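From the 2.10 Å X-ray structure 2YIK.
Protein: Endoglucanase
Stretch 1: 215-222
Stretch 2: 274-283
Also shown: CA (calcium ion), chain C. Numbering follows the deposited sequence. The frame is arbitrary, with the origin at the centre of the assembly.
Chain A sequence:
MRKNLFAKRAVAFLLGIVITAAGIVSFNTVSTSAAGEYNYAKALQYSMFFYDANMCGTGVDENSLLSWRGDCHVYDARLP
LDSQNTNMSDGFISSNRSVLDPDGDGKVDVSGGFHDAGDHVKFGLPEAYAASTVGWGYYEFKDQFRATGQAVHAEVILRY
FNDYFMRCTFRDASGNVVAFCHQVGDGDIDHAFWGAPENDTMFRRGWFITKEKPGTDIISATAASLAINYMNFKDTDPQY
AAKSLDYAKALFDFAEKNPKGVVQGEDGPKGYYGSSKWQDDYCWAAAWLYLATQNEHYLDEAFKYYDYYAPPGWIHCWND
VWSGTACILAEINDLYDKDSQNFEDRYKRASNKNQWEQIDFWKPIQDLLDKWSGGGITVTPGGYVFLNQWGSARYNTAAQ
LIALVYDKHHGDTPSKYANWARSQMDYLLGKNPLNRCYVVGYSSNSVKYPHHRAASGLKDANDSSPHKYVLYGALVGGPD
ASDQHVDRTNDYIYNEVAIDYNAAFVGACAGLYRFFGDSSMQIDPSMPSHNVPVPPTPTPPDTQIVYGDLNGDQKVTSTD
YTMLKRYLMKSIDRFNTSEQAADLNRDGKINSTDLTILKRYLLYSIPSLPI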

# COMPACT_ATOMS: atom_id res chain seq x y z
N GLY A 215 -13.41 -13.19 3.81
CA GLY A 215 -12.17 -12.63 3.30
C GLY A 215 -12.31 -11.13 3.40
O GLY A 215 -11.71 -10.38 2.64
N THR A 216 -13.12 -10.71 4.37
CA THR A 216 -13.43 -9.31 4.63
C THR A 216 -12.26 -8.34 4.63
O THR A 216 -12.36 -7.25 4.06
CB THR A 216 -14.18 -9.19 5.95
OG1 THR A 216 -15.10 -10.28 6.06
CG2 THR A 216 -14.96 -7.87 6.01
N ASP A 217 -11.16 -8.70 5.27
CA ASP A 217 -10.03 -7.80 5.33
C ASP A 217 -9.46 -7.47 3.94
O ASP A 217 -9.32 -6.30 3.59
CB ASP A 217 -8.93 -8.35 6.26
CG ASP A 217 -8.41 -9.70 5.82
OD1 ASP A 217 -9.19 -10.49 5.23
OD2 ASP A 217 -7.21 -9.99 6.07
N ILE A 218 -9.16 -8.49 3.14
CA ILE A 218 -8.61 -8.25 1.80
C ILE A 218 -9.63 -7.63 0.85
O ILE A 218 -9.28 -6.76 0.06
CB ILE A 218 -8.07 -9.56 1.15
CG1 ILE A 218 -6.79 -10.02 1.84
CG2 ILE A 218 -7.76 -9.32 -0.32
CD1 ILE A 218 -7.03 -10.66 3.16
N ILE A 219 -10.89 -8.07 0.92
CA ILE A 219 -11.94 -7.52 0.06
C ILE A 219 -12.07 -6.01 0.32
O ILE A 219 -12.09 -5.21 -0.61
CB ILE A 219 -13.32 -8.21 0.31
CG1 ILE A 219 -13.36 -9.62 -0.29
CG2 ILE A 219 -14.41 -7.44 -0.42
CD1 ILE A 219 -12.11 -10.39 -0.13
N SER A 220 -12.12 -5.64 1.59
CA SER A 220 -12.24 -4.24 1.98
C SER A 220 -11.00 -3.42 1.64
O SER A 220 -11.11 -2.29 1.17
CB SER A 220 -12.53 -4.12 3.48
OG SER A 220 -13.77 -4.71 3.81
N ALA A 221 -9.82 -3.99 1.88
CA ALA A 221 -8.58 -3.29 1.59
C ALA A 221 -8.56 -2.96 0.10
O ALA A 221 -8.15 -1.87 -0.29
CB ALA A 221 -7.37 -4.15 1.96
N THR A 222 -9.02 -3.91 -0.72
CA THR A 222 -9.05 -3.70 -2.16
C THR A 222 -10.10 -2.67 -2.57
O THR A 222 -9.83 -1.82 -3.42
CB THR A 222 -9.33 -5.02 -2.92
OG1 THR A 222 -8.36 -6.00 -2.53
CG2 THR A 222 -9.23 -4.80 -4.43
CA CA C . -6.63 -5.21 9.11
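Stretch 2 274-283: GSSKWQDDYC

Stretch 2 approaches the helix of residues 216-222 first as a loop, partly extended, and then as a helix. Gly274 and Ser275 have extended backbone torsions, Ser276 turns with phi/psi of -74/-48°, and Lys277 is again extended at -156/171°. From Gln279 the chain is helical, and this helix runs in nearly the same direction as helix 216-222, with a crossing angle of 26° and a closest axial approach of 7.7 Å. The backbones come nearest at the start of the pairing, where the CA atoms of Asp217 and Trp278 are 4.0 Å apart; further along, Ser220 CA lies 5.0 Å from Tyr282 CA and Ala221 CA 5.1 Å from Asp281 CA.

Ser220 CB sits 3.4 Å from Asp281 O and 3.8 Å from Asp281 CB. Asp217 N is 3.5 Å from Trp278 CB, and Asp281 OD2 lies 3.4 Å from Asp217 CB. The methyl of Thr216 touches two aromatic residues, its CG2 lying 3.5 Å from Trp278 CE3 and 4.1 Å from Tyr282 CD1. Ser220 OG meets the Tyr282 ring at its edge, 3.5 Å from Tyr282 CD1, and donates a hydrogen bond back to Thr216 O within its own helix (2.9 Å).

One direct hydrogen bond joins the stretches: Ser275 OG donates to Asp217 OD2 at 2.7 Å, tying the loop to the first turn of the helix.

A calcium ion is bound by stretch 2 beside this contact. The calcium ion CA is bound by Lys277 O (2.5 Å), by both carboxylate oxygens of Asp280 (OD1 2.6 Å, OD2 2.7 Å) and by Asp281 OD2 (2.6 Å), thus linking the loop to the helix start. Waters 1 and 2 also bind the ion; the O of water 1 donates to Ser275 OG (2.6 Å) and the O of water 2 to Asp281 OD1 (2.7 Å).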

# COMPACT_ATOMS: atom_id res chain seq x y z
N GLY A 274 0.11 -12.56 8.16
CA GLY A 274 -0.93 -12.94 9.11
C GLY A 274 -1.76 -11.73 9.46
O GLY A 274 -1.27 -10.78 10.06
N SER A 275 -3.04 -11.77 9.09
CA SER A 275 -3.95 -10.65 9.32
C SER A 275 -4.61 -10.64 10.69
O SER A 275 -5.24 -11.62 11.09
CB SER A 275 -5.03 -10.65 8.23
OG SER A 275 -5.92 -9.56 8.38
N SER A 276 -4.48 -9.53 11.41
CA SER A 276 -5.07 -9.40 12.74
C SER A 276 -6.58 -9.21 12.70
O SER A 276 -7.31 -9.87 13.43
CB SER A 276 -4.45 -8.22 13.48
OG SER A 276 -3.06 -8.42 13.63
N LYS A 277 -7.07 -8.30 11.86
CA LYS A 277 -8.51 -8.08 11.79
C LYS A 277 -9.00 -7.48 10.48
O LYS A 277 -8.21 -7.05 9.64
CB LYS A 277 -8.97 -7.18 12.93
CG LYS A 277 -8.47 -5.76 12.83
CD LYS A 277 -7.00 -5.68 13.23
CE LYS A 277 -6.26 -4.54 12.53
NZ LYS A 277 -6.01 -3.35 13.41
N TRP A 278 -10.31 -7.45 10.33
CA TRP A 278 -10.94 -6.92 9.14
C TRP A 278 -11.64 -5.58 9.36
O TRP A 278 -11.88 -4.84 8.41
CB TRP A 278 -11.97 -7.92 8.60
CG TRP A 278 -13.09 -8.21 9.58
CD1 TRP A 278 -13.15 -9.25 10.47
CD2 TRP A 278 -14.29 -7.45 9.77
NE1 TRP A 278 -14.32 -9.19 11.19
CE2 TRP A 278 -15.04 -8.11 10.78
CE3 TRP A 278 -14.82 -6.30 9.18
CZ2 TRP A 278 -16.28 -7.63 11.23
CZ3 TRP A 278 -16.06 -5.82 9.63
CH2 TRP A 278 -16.78 -6.50 10.63
N GLN A 279 -11.95 -5.27 10.62
CA GLN A 279 -12.67 -4.03 10.91
C GLN A 279 -12.00 -2.73 10.47
O GLN A 279 -12.69 -1.80 10.05
CB GLN A 279 -13.04 -3.96 12.40
CG GLN A 279 -14.07 -5.01 12.81
CD GLN A 279 -13.45 -6.30 13.31
OE1 GLN A 279 -12.36 -6.69 12.89
NE2 GLN A 279 -14.15 -6.97 14.21
N ASP A 280 -10.68 -2.65 10.56
CA ASP A 280 -9.99 -1.44 10.14
C ASP A 280 -10.06 -1.28 8.62
O ASP A 280 -10.32 -0.19 8.12
CB ASP A 280 -8.54 -1.45 10.60
CG ASP A 280 -7.81 -2.68 10.16
OD1 ASP A 280 -8.37 -3.78 10.34
OD2 ASP A 280 -6.67 -2.55 9.66
N ASP A 281 -9.82 -2.36 7.87
CA ASP A 281 -9.88 -2.30 6.41
C ASP A 281 -11.31 -1.97 5.96
O ASP A 281 -11.51 -1.22 5.00
CB ASP A 281 -9.49 -3.64 5.79
CG ASP A 281 -8.15 -4.15 6.29
OD1 ASP A 281 -7.10 -3.59 5.94
OD2 ASP A 281 -8.18 -5.15 7.03
N TYR A 282 -12.28 -2.56 6.65
CA TYR A 282 -13.69 -2.34 6.34
C TYR A 282 -14.02 -0.86 6.51
O TYR A 282 -14.62 -0.24 5.63
CB TYR A 282 -14.56 -3.20 7.28
CG TYR A 282 -16.02 -3.25 6.91
CD1 TYR A 282 -16.48 -4.09 5.88
CD2 TYR A 282 -16.96 -2.46 7.58
CE1 TYR A 282 -17.83 -4.13 5.54
CE2 TYR A 282 -18.31 -2.49 7.24
CZ TYR A 282 -18.74 -3.32 6.22
OH TYR A 282 -20.07 -3.33 5.87
N CYS A 283 -13.62 -0.28 7.65
CA CYS A 283 -13.88 1.13 7.93
C CYS A 283 -13.12 2.06 6.98
O CYS A 283 -13.63 3.10 6.58
CB CYS A 283 -13.53 1.46 9.38
SG CYS A 283 -14.67 0.68 10.56
O HOH W 1 -5.10 -7.30 9.23
O HOH W 2 -4.94 -4.22 7.40